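Local coordinates for protein branched-chain-amino-acid aminotransferase (Deinococcus radiodurans, PDB 3UZO) that probably transfers the amino group between leucine, valine or isoleucine and 2-oxoglutarate, using pyridoxal 5'-phosphate as cofactor, at residues Y40-H43 / E48-A51; A81-C84 / S88-L91; A241-A246 / L263-K268. All blocks are in the same frame, centred on the assembly; numbering follows the deposited sequence.

Contact 1 of 3, residues Y40-H43 / E48-A51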
# COMPACT_ATOMS: atom_id res chain seq x y z
N TYR A 40 -20.85 11.82 -2.88
CA TYR A 40 -20.21 12.86 -3.67
C TYR A 40 -19.11 12.25 -4.55
O TYR A 40 -18.36 11.37 -4.11
CB TYR A 40 -19.63 13.92 -2.73
CG TYR A 40 -18.88 15.06 -3.39
CD1 TYR A 40 -19.47 16.32 -3.52
CD2 TYR A 40 -17.58 14.89 -3.85
CE1 TYR A 40 -18.77 17.39 -4.09
CE2 TYR A 40 -16.87 15.95 -4.42
CZ TYR A 40 -17.47 17.20 -4.53
OH TYR A 40 -16.76 18.24 -5.09
N LEU A 41 -19.01 12.72 -5.78
CA LEU A 41 -18.01 12.23 -6.71
C LEU A 41 -17.46 13.38 -7.55
O LEU A 41 -18.23 14.16 -8.12
CB LEU A 41 -18.62 11.17 -7.64
CG LEU A 41 -17.70 10.53 -8.69
CD1 LEU A 41 -16.62 9.72 -8.00
CD2 LEU A 41 -18.52 9.64 -9.61
N ALA A 42 -16.13 13.48 -7.61
CA ALA A 42 -15.47 14.52 -8.39
C ALA A 42 -14.36 13.87 -9.20
O ALA A 42 -13.78 12.86 -8.79
CB ALA A 42 -14.90 15.60 -7.48
N HIS A 43 -14.06 14.45 -10.35
CA HIS A 43 -13.04 13.92 -11.24
C HIS A 43 -11.93 14.93 -11.49
O HIS A 43 -12.18 16.13 -11.60
CB HIS A 43 -13.67 13.55 -12.59
CG HIS A 43 -14.79 12.56 -12.49
ND1 HIS A 43 -14.57 11.20 -12.52
CD2 HIS A 43 -16.12 12.73 -12.36
CE1 HIS A 43 -15.73 10.57 -12.41
NE2 HIS A 43 -16.69 11.48 -12.31
N GLU A 48 -6.93 19.71 -13.39
CA GLU A 48 -7.83 20.30 -12.40
C GLU A 48 -9.04 19.45 -12.04
O GLU A 48 -9.45 18.56 -12.79
CB GLU A 48 -8.31 21.67 -12.87
CG GLU A 48 -9.22 21.64 -14.08
CD GLU A 48 -9.59 23.02 -14.55
OE1 GLU A 48 -8.67 23.80 -14.90
OE2 GLU A 48 -10.80 23.35 -14.58
N TRP A 49 -9.61 19.74 -10.87
CA TRP A 49 -10.80 19.04 -10.37
C TRP A 49 -12.06 19.67 -10.91
O TRP A 49 -12.12 20.89 -11.06
CB TRP A 49 -10.87 19.16 -8.84
CG TRP A 49 -9.89 18.33 -8.12
CD1 TRP A 49 -8.73 18.74 -7.51
CD2 TRP A 49 -9.96 16.91 -7.93
NE1 TRP A 49 -8.08 17.66 -6.96
CE2 TRP A 49 -8.81 16.53 -7.20
CE3 TRP A 49 -10.89 15.93 -8.31
CZ2 TRP A 49 -8.56 15.20 -6.84
CZ3 TRP A 49 -10.64 14.60 -7.95
CH2 TRP A 49 -9.48 14.25 -7.22
N ASP A 50 -13.09 18.86 -11.20
CA ASP A 50 -14.35 19.44 -11.64
C ASP A 50 -15.09 19.82 -10.35
O ASP A 50 -14.60 19.55 -9.25
CB ASP A 50 -15.18 18.46 -12.48
CG ASP A 50 -15.52 17.17 -11.75
OD1 ASP A 50 -15.73 17.19 -10.52
OD2 ASP A 50 -15.59 16.13 -12.43
N ALA A 51 -16.26 20.43 -10.49
CA ALA A 51 -17.04 20.86 -9.34
C ALA A 51 -17.54 19.72 -8.46
O ALA A 51 -17.83 19.93 -7.28
CB ALA A 51 -18.23 21.70 -9.81
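Asp50 reaches across to the backbone of His43 and holds it with both its main chain and its carboxylate. Asp50 N gives a backbone hydrogen bond to His43 O at 2.9 Å. The return bond from His43 N does not go to a backbone carbonyl: it is shared by the carboxylate, as two weak bonds, 3.2 Å to Asp50 OD1 and 3.1 Å to Asp50 OD2. With chi1 at 59°, Asp50 CG sits between its own backbone N and carbonyl carbon, and this folds the carboxylate back over the neighbouring strand. OD1 then lies beside CA and CB of Ala42 and has a further weak bond from Gly52 N. OD2 meets the imidazole of His43 at its edge, in the ring plane, 3.4 Å from Asp50 OD2 to His43 CD2, with ring and carboxylate planes 75° apart. The histidine arrives there because its CG lies beside its backbone N (chi1 -58°).

The CE3-CZ3 edge of the Trp49 indole is turned to the Ala42-His43 backbone, with Ala42 C in the ring plane, CZ3 3.7 Å from Ala42 O and CE3 4.1 Å from Ala42 CB. Trp44 packs edge-to-face with the same indole, and Phe163 and Phe165 touch it from strand 162-172. The Tyr40 ring slants across toward residues 48-51 until its OH is 3.0 Å from Ala51 O; that hydroxyl is hydrogen-bonded to Gln117 of helix 115-128.

Chemically, a carboxylate stands in for a backbone acceptor where strand 48-55 is interrupted before its pairing resumes at Leu41 and Thr53. Its two oxygens spread the grip on one N-H, and the nearby negative charge would probably favour a protonated His43, although NE2 makes no contact with it.

Contact 2 of 3, residues A81-C84 / S88-L91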
# COMPACT_ATOMS: atom_id res chain seq x y z
N ALA A 81 -20.23 13.16 11.62
CA ALA A 81 -21.24 14.20 11.79
C ALA A 81 -22.04 13.71 12.99
O ALA A 81 -22.26 12.49 13.14
CB ALA A 81 -22.13 14.30 10.54
N TYR A 82 -22.46 14.62 13.86
CA TYR A 82 -23.20 14.23 15.06
C TYR A 82 -24.50 15.02 15.26
O TYR A 82 -24.56 16.21 14.98
CB TYR A 82 -22.34 14.41 16.32
CG TYR A 82 -20.93 13.83 16.26
CD1 TYR A 82 -19.90 14.51 15.60
CD2 TYR A 82 -20.62 12.63 16.91
CE1 TYR A 82 -18.59 14.01 15.60
CE2 TYR A 82 -19.32 12.12 16.91
CZ TYR A 82 -18.31 12.81 16.25
OH TYR A 82 -17.04 12.30 16.24
N ARG A 83 -25.53 14.35 15.75
CA ARG A 83 -26.81 14.99 16.02
C ARG A 83 -26.79 15.51 17.45
O ARG A 83 -26.64 14.73 18.39
CB ARG A 83 -27.95 13.98 15.86
CG ARG A 83 -29.34 14.53 16.12
CD ARG A 83 -30.16 14.53 14.83
NE ARG A 83 -30.06 15.80 14.13
CZ ARG A 83 -30.49 16.02 12.89
NH1 ARG A 83 -31.04 15.05 12.17
NH2 ARG A 83 -30.38 17.23 12.37
N CYS A 84 -26.93 16.82 17.62
CA CYS A 84 -26.92 17.42 18.96
C CYS A 84 -28.31 17.35 19.59
O CYS A 84 -29.31 17.16 18.89
CB CYS A 84 -26.47 18.88 18.88
SG CYS A 84 -24.84 19.13 18.14
N SER A 88 -29.43 20.45 16.20
CA SER A 88 -28.41 20.83 15.21
C SER A 88 -27.48 19.67 14.90
O SER A 88 -27.53 18.64 15.57
CB SER A 88 -27.59 22.03 15.70
OG SER A 88 -26.81 21.69 16.83
N ILE A 89 -26.62 19.84 13.89
CA ILE A 89 -25.67 18.80 13.48
C ILE A 89 -24.23 19.31 13.50
O ILE A 89 -23.90 20.31 12.86
CB ILE A 89 -25.97 18.30 12.06
CG1 ILE A 89 -27.40 17.76 11.97
CG2 ILE A 89 -24.95 17.21 11.67
CD1 ILE A 89 -27.83 17.42 10.55
N ASN A 90 -23.38 18.59 14.22
CA ASN A 90 -21.97 18.93 14.34
C ASN A 90 -21.06 18.11 13.42
O ASN A 90 -21.20 16.90 13.32
CB ASN A 90 -21.48 18.73 15.77
CG ASN A 90 -21.90 19.84 16.71
OD1 ASN A 90 -22.54 20.81 16.29
ND2 ASN A 90 -21.52 19.72 17.98
N LEU A 91 -20.13 18.80 12.76
CA LEU A 91 -19.13 18.16 11.93
C LEU A 91 -17.87 18.53 12.72
O LEU A 91 -17.62 19.72 12.96
CB LEU A 91 -19.13 18.76 10.52
CG LEU A 91 -18.34 18.06 9.41
CD1 LEU A 91 -18.61 16.55 9.39
CD2 LEU A 91 -18.75 18.69 8.08
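Tyr82 and Asn90 form the hydrogen-bonded pair of this antiparallel hairpin: Tyr82 N gives to Asn90 O at 2.7 Å and Asn90 N to Tyr82 O at 2.8 Å, each donor in the plane of the carbonyl it meets. A third backbone bond, Cys84 N to Ser88 O at 2.8 Å, closes the ladder beside the turn, nearly straight at 168°. Both carbonyls of the central pair also receive a CA-H, from Ala81 and from Ile89.

Beside Tyr82, the Cys84 sulfur lies against the Asn90 amide, with SG 3.3 Å from CG. That amide is satisfied at both ends, OD1 by Lys357 NZ and ND2 by Gln344 O. Ser88 OG bonds to Asp86 and Lys357. On the face of Ala81, Ile89 and Leu91, the Arg83 chain bends at chi2 (113°) and chi3, and its guanidinium crosses Ile89 at a slant, NH2 tight at 3.1 Å from Ile89 CG1; NH2 forms a salt bridge with Glu130 and a hydrogen bond to Gly87 O.

Strand 74-83 continues the sheet through strand 141-151, and strand 89-91 through the C-terminal strand 356-357. Helix 115-128 covers Ala81 and Leu91, while Tyr345 meets the Tyr82 ring edge-to-face on the other face.

Contact 3 of 3, residues A241-A246 / L263-K268. With PLP (pyridoxal-5'-phosphate), chain C.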
# COMPACT_ATOMS: atom_id res chain seq x y z
N ALA A 241 -5.03 1.50 13.84
CA ALA A 241 -6.39 1.96 13.64
C ALA A 241 -6.62 3.05 14.68
O ALA A 241 -7.72 3.60 14.79
CB ALA A 241 -7.38 0.82 13.86
N ALA A 242 -5.56 3.36 15.44
CA ALA A 242 -5.62 4.38 16.48
C ALA A 242 -4.24 4.73 17.02
O ALA A 242 -3.32 3.91 16.99
CB ALA A 242 -6.51 3.90 17.62
N ASN A 243 -4.09 5.97 17.50
CA ASN A 243 -2.84 6.41 18.11
C ASN A 243 -2.90 5.86 19.53
O ASN A 243 -3.94 5.35 19.96
CB ASN A 243 -2.75 7.95 18.17
CG ASN A 243 -1.94 8.56 17.01
OD1 ASN A 243 -1.61 9.75 17.04
ND2 ASN A 243 -1.64 7.76 16.00
N PHE A 244 -1.80 5.97 20.26
CA PHE A 244 -1.71 5.48 21.63
C PHE A 244 -1.39 6.63 22.57
O PHE A 244 -0.66 7.54 22.20
CB PHE A 244 -0.58 4.44 21.73
CG PHE A 244 -0.26 3.99 23.13
CD1 PHE A 244 -0.85 2.85 23.66
CD2 PHE A 244 0.65 4.70 23.91
CE1 PHE A 244 -0.52 2.40 24.96
CE2 PHE A 244 0.99 4.26 25.20
CZ PHE A 244 0.40 3.11 25.73
N PHE A 245 -1.95 6.60 23.77
CA PHE A 245 -1.62 7.61 24.77
C PHE A 245 -1.60 6.93 26.13
O PHE A 245 -2.18 5.85 26.29
CB PHE A 245 -2.62 8.78 24.77
CG PHE A 245 -3.97 8.46 25.33
CD1 PHE A 245 -4.98 7.95 24.51
CD2 PHE A 245 -4.26 8.69 26.68
CE1 PHE A 245 -6.26 7.68 25.03
CE2 PHE A 245 -5.51 8.43 27.20
CZ PHE A 245 -6.52 7.92 26.37
N ALA A 246 -0.91 7.53 27.09
CA ALA A 246 -0.84 6.97 28.43
C ALA A 246 -0.81 8.09 29.45
O ALA A 246 -0.42 9.22 29.13
CB ALA A 246 0.39 6.07 28.58
N LEU A 263 0.52 7.92 12.21
CA LEU A 263 -0.43 8.86 11.64
C LEU A 263 -0.68 10.04 12.57
O LEU A 263 -0.85 9.85 13.77
CB LEU A 263 -1.77 8.17 11.37
CG LEU A 263 -2.75 9.08 10.63
CD1 LEU A 263 -2.34 9.14 9.17
CD2 LEU A 263 -4.18 8.55 10.76
N PRO A 264 -0.69 11.26 12.02
CA PRO A 264 -0.94 12.41 12.89
C PRO A 264 -2.45 12.41 13.17
O PRO A 264 -3.24 13.02 12.44
CB PRO A 264 -0.48 13.59 12.05
CG PRO A 264 -0.78 13.15 10.65
CD PRO A 264 -0.30 11.71 10.67
N SER A 265 -2.84 11.68 14.21
CA SER A 265 -4.23 11.54 14.62
C SER A 265 -4.88 12.84 15.08
O SER A 265 -4.38 13.50 15.99
CB SER A 265 -4.34 10.50 15.74
OG SER A 265 -5.62 10.51 16.34
N ILE A 266 -6.00 13.18 14.46
CA ILE A 266 -6.72 14.39 14.82
C ILE A 266 -7.29 14.21 16.23
O ILE A 266 -7.33 15.15 17.01
CB ILE A 266 -7.88 14.68 13.84
CG1 ILE A 266 -7.36 14.74 12.40
CG2 ILE A 266 -8.57 15.98 14.22
CD1 ILE A 266 -6.35 15.83 12.16
N THR A 267 -7.73 12.99 16.55
CA THR A 267 -8.27 12.74 17.88
C THR A 267 -7.14 12.93 18.91
O THR A 267 -7.36 13.50 19.98
CB THR A 267 -8.86 11.32 18.02
OG1 THR A 267 -9.83 11.09 16.99
CG2 THR A 267 -9.55 11.16 19.37
N LYS A 268 -5.95 12.45 18.58
CA LYS A 268 -4.78 12.59 19.46
C LYS A 268 -4.47 14.07 19.71
O LYS A 268 -4.32 14.49 20.86
CB LYS A 268 -3.58 11.88 18.83
CG LYS A 268 -2.28 11.90 19.65
CD LYS A 268 -1.36 13.06 19.25
CE LYS A 268 -0.90 12.98 17.79
NZ LYS A 268 -0.01 11.81 17.51
N1 PLP C . -3.85 5.59 13.46
C2 PLP C . -4.30 4.94 12.30
C2A PLP C . -3.41 3.85 11.70
C3 PLP C . -5.56 5.34 11.75
O3 PLP C . -6.03 4.73 10.64
C4 PLP C . -6.34 6.39 12.38
C4A PLP C . -7.72 6.80 11.71
C5 PLP C . -5.80 7.02 13.60
C6 PLP C . -4.58 6.61 14.11
C5A PLP C . -6.48 8.10 14.36
O4P PLP C . -6.60 9.30 13.65
P PLP C . -7.93 10.17 13.75
O1P PLP C . -9.13 9.42 13.28
O2P PLP C . -7.59 11.38 12.85
O3P PLP C . -7.97 10.67 15.16
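The phosphate-binding cup of the cofactor site begins here, at the N-terminus of helix 266-277, where Asn243 of strand 243-248 ties the strand both to the loop before the helix and to the helix's first turn. The Asn243 amide works in both directions: OD1 accepts from Lys268 NZ at 2.7 Å, and ND2 gives to Leu263 O at 3.2 Å. Lys268 reaches that oxygen by curling, its chain bent at chi2, chi3 and chi4, and its CB and CG also lie against Asn243 OD1. Ser265 CB fits in at 3.1 Å from the same OD1.

As in other class IV aminotransferases, a helix start holds the phosphate of pyridoxal phosphate. Ser265 is the N-cap: its OG, anti to the backbone N (chi1 169°), accepts from Lys268 N and gives its own proton to PLP O3P at 2.6 Å. Thr267 binds O3P twice, through its backbone N and through OG1, and Ile266 N donates to O2P at 2.9 Å. Arg100 adds a further bond to the cofactor and also holds Pro264 O.

Leu263 CD2 lies against the pyridine ring, 3.5 Å from PLP C4, while Ala242 CA approaches the ring at PLP C6. Glu238 binds Leu263 N.

Overall arrangement
The three contacts follow one another along the chain. Contacts 1 and 2 are hairpin contacts in the seven-stranded antiparallel sheet, with strands 162-172 and 141-151 between them. Their centres are 26 Å apart, and helix 115-128 touches both. Contact 3 belongs instead to the mixed sheet and helix 266-277; its centre is 22 Å from that of contact 2 and 30 Å from that of contact 1. Contact 2 comes within about 7 Å of it at the nearest atoms, so the first sheet approaches the cofactor site there; contact 1 stays about 18 Å from contact 3 at the nearest atoms, although the side chain of Tyr40 is about 10 Å from that of glutamate-binding Arg145.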